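Local structure of hypothetical protein Atu0492 (Agrobacterium tumefaciens, 2GMY) at residues I35-L40 / N70-W75. The protein is of unknown function but, as a hexameric member of the AhpD-like carboxymuconolactone decarboxylase family, may take part in antioxidant defence. Residues are numbered along the deposited sequence; the frame is centred on the assembly and turned at random.
Sequences IHLIKL and NLMSVW
Met72 reaches helix 32-45 because its CG stands anti to the backbone N (chi1 -172°) while the chain then bends at both chi2 (91°) and chi3 (98°), which turns the terminal methyl in between Leu37 and Leu40. With CG anti to N in both, these leucines, about one turn apart on the same side of the helix, present CG and CD2 respectively to the methyl. This is a helix-to-loop contact inside the all-helical AhpD-like fold, in which the loop after helix 66-70 and before helix 83-96 sends one side chain, Met72, against helix 32-45.

Met72 CE does all the close touching. It lies 4.0 Å from Leu37 CG, with the two side chains crossing at roughly a right angle, and 3.9 Å from Leu40 CD2, where they meet at a slant; Leu40 CB is equally near at 3.9 Å. The closest CA pair, Leu40 CA and Met72 CA, is 7.6 Å apart, a gap the Met72 side chain bridges. No hydrogen bond crosses here, and the grip is van der Waals packing among three buried residues.

Around them, Leu89 of helix 83-96 touches both Leu37 and Met72, and Val56 of helix 49-61 packs on Leu40, extending the apolar cluster to four parts of the fold. The backbone carbonyl of Met72 also places its O at the edge of the Trp75 ring, in its plane. At the far end of the side chain, the methyl also touches main chain: Met72 CE comes within 3.5 Å of Leu37 O.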
loop_
_atom_site.group_PDB
_atom_site.type_symbol
_atom_site.label_atom_id
_atom_site.label_comp_id
_atom_site.label_asym_id
_atom_site.label_seq_id
_atom_site.Cartn_x
_atom_site.Cartn_y
_atom_site.Cartn_z
ATOM N N ILE A 35 -1.069 26.460 12.653
ATOM C CA ILE A 35 0.059 25.745 13.242
ATOM C C ILE A 35 -0.451 24.522 14.020
ATOM O O ILE A 35 0.072 23.412 13.859
ATOM C CB ILE A 35 0.934 26.673 14.116
ATOM C CG1 ILE A 35 1.545 27.776 13.245
ATOM C CG2 ILE A 35 2.035 25.857 14.811
ATOM C CD1 ILE A 35 2.359 28.812 14.047
ATOM N N HIS A 36 -1.487 24.717 14.836
ATOM C CA HIS A 36 -2.104 23.600 15.562
ATOM C C HIS A 36 -2.592 22.500 14.624
ATOM O O HIS A 36 -2.361 21.314 14.858
ATOM C CB HIS A 36 -3.297 24.083 16.382
ATOM C CG HIS A 36 -2.922 24.995 17.501
ATOM N ND1 HIS A 36 -1.829 24.765 18.307
ATOM C CD2 HIS A 36 -3.508 26.125 17.966
ATOM C CE1 HIS A 36 -1.753 25.720 19.220
ATOM N NE2 HIS A 36 -2.757 26.557 19.032
ATOM N N LEU A 37 -3.279 22.909 13.571
ATOM C CA LEU A 37 -3.822 21.980 12.580
ATOM C C LEU A 37 -2.717 21.162 11.920
ATOM O O LEU A 37 -2.831 19.939 11.772
ATOM C CB LEU A 37 -4.589 22.790 11.533
ATOM C CG LEU A 37 -5.257 22.008 10.406
ATOM C CD1 LEU A 37 -6.425 22.818 9.885
ATOM C CD2 LEU A 37 -4.263 21.642 9.283
ATOM N N ILE A 38 -1.666 21.845 11.475
ATOM C CA ILE A 38 -0.530 21.168 10.841
ATOM C C ILE A 38 0.079 20.133 11.794
ATOM O O ILE A 38 0.327 18.978 11.400
ATOM C CB ILE A 38 0.552 22.193 10.413
ATOM C CG1 ILE A 38 0.073 23.004 9.215
ATOM C CG2 ILE A 38 1.879 21.481 10.138
ATOM C CD1 ILE A 38 0.856 24.322 9.033
ATOM N N LYS A 39 0.318 20.542 13.039
ATOM C CA LYS A 39 0.987 19.661 13.999
ATOM C C LYS A 39 0.126 18.470 14.376
ATOM O O LYS A 39 0.614 17.337 14.442
ATOM C CB LYS A 39 1.390 20.425 15.257
ATOM C CG LYS A 39 2.557 21.376 15.025
ATOM C CD LYS A 39 2.800 22.200 16.280
ATOM C CE LYS A 39 4.068 22.990 16.154
ATOM N NZ LYS A 39 4.522 23.395 17.509
ATOM N N LEU A 40 -1.161 18.717 14.613
ATOM C CA LEU A 40 -2.052 17.642 15.049
ATOM C C LEU A 40 -2.269 16.651 13.915
ATOM O O LEU A 40 -2.125 15.435 14.102
ATOM C CB LEU A 40 -3.383 18.208 15.562
ATOM C CG LEU A 40 -4.422 17.176 16.024
ATOM C CD1 LEU A 40 -3.865 16.235 17.098
ATOM C CD2 LEU A 40 -5.643 17.907 16.527
ATOM N N ASN A 70 -11.165 16.261 17.665
ATOM C CA ASN A 70 -11.439 14.830 17.492
ATOM C C ASN A 70 -11.667 14.352 16.074
ATOM O O ASN A 70 -11.421 13.181 15.770
ATOM C CB ASN A 70 -12.606 14.408 18.357
ATOM C CG ASN A 70 -12.202 14.268 19.791
ATOM O OD1 ASN A 70 -12.570 15.089 20.632
ATOM N ND2 ASN A 70 -11.404 13.247 20.080
ATOM N N LEU A 71 -12.129 15.229 15.197
ATOM C CA LEU A 71 -12.427 14.806 13.842
ATOM C C LEU A 71 -11.233 14.919 12.903
ATOM O O LEU A 71 -11.324 14.599 11.735
ATOM C CB LEU A 71 -13.631 15.554 13.290
ATOM C CG LEU A 71 -14.986 15.069 13.814
ATOM C CD1 LEU A 71 -15.985 16.097 13.520
ATOM C CD2 LEU A 71 -15.380 13.780 13.154
ATOM N N MET A 72 -10.103 15.346 13.439
ATOM C CA MET A 72 -8.962 15.578 12.585
ATOM C C MET A 72 -8.429 14.302 11.976
ATOM O O MET A 72 -7.787 14.323 10.960
ATOM C CB MET A 72 -7.838 16.274 13.298
ATOM C CG MET A 72 -6.825 16.637 12.304
ATOM S SD MET A 72 -7.229 18.260 11.730
ATOM C CE MET A 72 -6.055 18.912 12.832
ATOM N N SER A 73 -8.668 13.195 12.654
ATOM C CA SER A 73 -8.190 11.918 12.181
ATOM C C SER A 73 -8.962 11.486 10.940
ATOM O O SER A 73 -8.522 10.629 10.227
ATOM C CB SER A 73 -8.323 10.862 13.275
ATOM O OG SER A 73 -9.657 10.647 13.603
ATOM N N VAL A 74 -10.109 12.115 10.704
ATOM C CA VAL A 74 -11.056 11.707 9.662
ATOM C C VAL A 74 -11.625 12.941 8.946
ATOM O O VAL A 74 -12.780 12.981 8.531
ATOM C CB VAL A 74 -12.195 10.803 10.255
ATOM C CG1 VAL A 74 -11.631 9.470 10.752
ATOM C CG2 VAL A 74 -12.939 11.516 11.385
ATOM N N TRP A 75 -10.769 13.941 8.759
ATOM C CA TRP A 75 -11.236 15.254 8.330
ATOM C C TRP A 75 -11.939 15.288 6.994
ATOM O O TRP A 75 -12.781 16.159 6.774
ATOM C CB TRP A 75 -10.063 16.243 8.313
ATOM C CG TRP A 75 -9.078 15.949 7.237
ATOM C CD1 TRP A 75 -7.981 15.135 7.319
ATOM C CD2 TRP A 75 -9.104 16.466 5.907
ATOM N NE1 TRP A 75 -7.306 15.126 6.105
ATOM C CE2 TRP A 75 -7.979 15.928 5.222
ATOM C CE3 TRP A 75 -9.965 17.335 5.222
ATOM C CZ2 TRP A 75 -7.702 16.228 3.893
ATOM C CZ3 TRP A 75 -9.688 17.633 3.900
ATOM C CH2 TRP A 75 -8.565 17.089 3.246
#